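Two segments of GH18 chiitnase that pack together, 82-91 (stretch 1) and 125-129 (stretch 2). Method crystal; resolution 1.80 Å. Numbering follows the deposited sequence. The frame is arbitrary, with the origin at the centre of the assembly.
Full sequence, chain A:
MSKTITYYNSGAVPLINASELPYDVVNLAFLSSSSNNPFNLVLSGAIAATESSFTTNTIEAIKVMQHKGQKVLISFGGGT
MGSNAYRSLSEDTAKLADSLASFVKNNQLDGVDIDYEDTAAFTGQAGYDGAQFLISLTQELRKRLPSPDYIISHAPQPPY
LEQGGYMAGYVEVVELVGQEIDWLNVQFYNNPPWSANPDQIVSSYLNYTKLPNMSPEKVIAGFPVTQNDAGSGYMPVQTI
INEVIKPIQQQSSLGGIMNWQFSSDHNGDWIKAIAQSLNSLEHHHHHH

Stretch 1, residues 82-91: GSNAYRSLSE
Stretch 2 125-129: QAGYD

A short helix and an irregular loop can be joined by very little, provided that one aromatic ring is laid along the helix and a few polar groups tie the loop backbone alongside it. The contact between residues 82-91 and 125-129 of this GH18 chitinase is a compact example, burying 311 Å² summed over both sides.

The first stretch is helical from Ser83 to about Leu89, with phi near -60° and psi between -30° and -46°. Gly82, at phi/psi -80/147, is its N-cap residue. Backbone hydrogen bonds run from Arg87 N to Ser83 O (2.8 Å), Leu89 N to Ala85 O (3.0 Å) and Ser90 N to Tyr86 O (2.8 Å). The second stretch has no regular structure: Ala126 lies at -109/-4, Gly127 turns to 75/17, and Tyr128 is extended at -162/155. Two pairs set the register, Ser83 CA lying 6.7 Å from Ala126 CA and Arg87 CA lying 5.8 Å from Tyr128 CA, so one helical turn is matched by two loop residues, both running in roughly the same direction.

Apolar packing centres on Tyr128, which has 100 Å² covered by the first stretch. Its CB points toward the first stretch, and chi1 of 76° (p) with chi2 of -81° places one ring face over the backbone there. Arg87 CA sits 4.0 Å from the centroid of the Tyr128 ring, 29° off the normal, a CH-pi contact that a flat aromatic side chain is well suited to make. The ring reaches on to Tyr86, whose CB lies 3.5 Å from Tyr128 CZ and 3.0 Å from Tyr128 OH. Tyr86 (chi1 -76°, m; chi2 -64°) starts toward the loop, but the end of its side chain leads away, so its CB supplies the close approach. The Tyr128 hydroxyl is satisfied by hydrogen bonding elsewhere in the structure. Near the other end of the Tyr128 side chain, its CB meets Ser90 OG at 3.6 Å. Ser90 (chi1 72°, p) turns its hydroxyl back to donate to Arg87 O, with OG to O 2.6 Å, so this small polar residue can face the tyrosine with its proton already engaged.

The direct hydrogen bond across the contact comes from Arg87. Its CB leaves sideways, and the chain is fully extended (chi1 to chi3 all t, chi4 -171°), carrying NE to 3.3 Å from Gly127 O with an N-H...O angle of 142°. Along the way Arg87 CD passes 3.8 Å from Ala126 O. Glycine fits position 127 twice over: an ideal CB would lie 2.7 Å from Arg87 NE, and at these backbone angles it would also jam against the preceding carbonyl oxygen.

Water completes the join beside Ala126. Ser83 takes chi1 of -175° (t), putting OG 3.4 Å from Ala126 CB, a distance the small methyl group permits. One water donates to both Ser83 OG (2.7 Å from the water O) and Ala126 O (2.5 Å from the water O), bridging helix and loop.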

# COMPACT_ATOMS: atom_id res chain seq x y z
N GLY A 82 9.21 -10.43 9.13
CA GLY A 82 9.17 -10.70 10.56
C GLY A 82 9.34 -9.46 11.41
O GLY A 82 10.06 -8.52 11.06
N SER A 83 8.67 -9.47 12.56
CA SER A 83 8.81 -8.40 13.53
C SER A 83 10.26 -8.23 13.96
O SER A 83 10.72 -7.11 14.22
CB SER A 83 7.91 -8.68 14.74
OG SER A 83 7.92 -7.60 15.65
N ASN A 84 11.01 -9.34 14.02
CA ASN A 84 12.41 -9.27 14.42
C ASN A 84 13.24 -8.47 13.42
O ASN A 84 14.19 -7.78 13.82
CB ASN A 84 12.96 -10.69 14.59
CG ASN A 84 12.83 -11.53 13.33
OD1 ASN A 84 11.94 -11.31 12.50
ND2 ASN A 84 13.73 -12.50 13.16
N ALA A 85 12.91 -8.54 12.13
CA ALA A 85 13.64 -7.74 11.16
C ALA A 85 13.34 -6.25 11.34
O ALA A 85 14.26 -5.42 11.31
CB ALA A 85 13.29 -8.19 9.74
N TYR A 86 12.07 -5.91 11.56
CA TYR A 86 11.70 -4.52 11.82
C TYR A 86 12.36 -4.01 13.09
O TYR A 86 12.78 -2.85 13.15
CB TYR A 86 10.18 -4.39 11.95
CG TYR A 86 9.37 -4.44 10.66
CD1 TYR A 86 9.52 -3.45 9.69
CD2 TYR A 86 8.43 -5.43 10.45
CE1 TYR A 86 8.76 -3.49 8.51
CE2 TYR A 86 7.66 -5.47 9.29
CZ TYR A 86 7.83 -4.49 8.33
OH TYR A 86 7.07 -4.54 7.17
N ARG A 87 12.43 -4.84 14.13
CA ARG A 87 13.06 -4.42 15.37
C ARG A 87 14.48 -3.94 15.12
O ARG A 87 14.89 -2.88 15.63
CB ARG A 87 13.06 -5.56 16.38
CG ARG A 87 13.47 -5.15 17.80
CD ARG A 87 13.55 -6.38 18.69
NE ARG A 87 13.75 -6.05 20.10
CZ ARG A 87 14.02 -6.94 21.04
NH1 ARG A 87 14.14 -8.23 20.72
NH2 ARG A 87 14.18 -6.56 22.31
N SER A 88 15.25 -4.70 14.34
CA SER A 88 16.61 -4.29 14.00
C SER A 88 16.61 -3.02 13.16
O SER A 88 17.41 -2.11 13.41
CB SER A 88 17.32 -5.41 13.26
OG SER A 88 17.41 -6.57 14.07
N LEU A 89 15.73 -2.96 12.16
CA LEU A 89 15.68 -1.79 11.29
C LEU A 89 15.35 -0.53 12.07
O LEU A 89 15.81 0.56 11.71
CB LEU A 89 14.65 -1.99 10.19
CG LEU A 89 14.96 -3.11 9.20
CD1 LEU A 89 13.74 -3.31 8.32
CD2 LEU A 89 16.17 -2.76 8.35
N SER A 90 14.54 -0.67 13.13
CA SER A 90 14.11 0.49 13.89
C SER A 90 15.26 1.19 14.58
O SER A 90 15.12 2.35 14.97
CB SER A 90 13.07 0.09 14.93
OG SER A 90 13.68 -0.64 15.99
N GLU A 91 16.39 0.50 14.75
CA GLU A 91 17.57 1.09 15.37
C GLU A 91 18.42 1.90 14.39
O GLU A 91 19.35 2.58 14.83
CB GLU A 91 18.42 -0.01 16.02
CG GLU A 91 17.63 -0.79 17.08
CD GLU A 91 18.34 -2.04 17.56
OE1 GLU A 91 19.30 -2.49 16.90
OE2 GLU A 91 17.92 -2.58 18.62
N GLN A 125 4.34 -5.35 22.34
CA GLN A 125 4.75 -6.75 22.38
C GLN A 125 5.92 -7.09 21.46
O GLN A 125 6.32 -8.25 21.41
CB GLN A 125 3.57 -7.67 22.03
CG GLN A 125 2.44 -7.68 23.05
CD GLN A 125 2.88 -8.25 24.38
OE1 GLN A 125 3.44 -9.35 24.45
NE2 GLN A 125 2.63 -7.51 25.46
N ALA A 126 6.47 -6.12 20.74
CA ALA A 126 7.49 -6.39 19.74
C ALA A 126 8.88 -5.92 20.13
O ALA A 126 9.83 -6.16 19.38
CB ALA A 126 7.11 -5.75 18.40
N GLY A 127 9.04 -5.25 21.26
CA GLY A 127 10.36 -4.78 21.62
C GLY A 127 10.84 -3.59 20.84
O GLY A 127 12.04 -3.32 20.82
N TYR A 128 9.94 -2.87 20.17
CA TYR A 128 10.29 -1.60 19.56
C TYR A 128 8.99 -0.84 19.30
O TYR A 128 7.93 -1.44 19.18
CB TYR A 128 11.10 -1.77 18.26
CG TYR A 128 10.27 -2.20 17.05
CD1 TYR A 128 9.93 -3.54 16.86
CD2 TYR A 128 9.83 -1.27 16.11
CE1 TYR A 128 9.16 -3.94 15.75
CE2 TYR A 128 9.06 -1.66 15.01
CZ TYR A 128 8.74 -2.99 14.83
OH TYR A 128 7.98 -3.38 13.75
N ASP A 129 9.10 0.48 19.24
CA ASP A 129 7.95 1.35 19.04
C ASP A 129 7.66 1.43 17.54
O ASP A 129 8.40 2.06 16.79
CB ASP A 129 8.26 2.73 19.63
CG ASP A 129 7.05 3.64 19.68
OD1 ASP A 129 6.16 3.51 18.81
OD2 ASP A 129 7.00 4.49 20.59
O HOH W 1 10.00 -7.69 17.41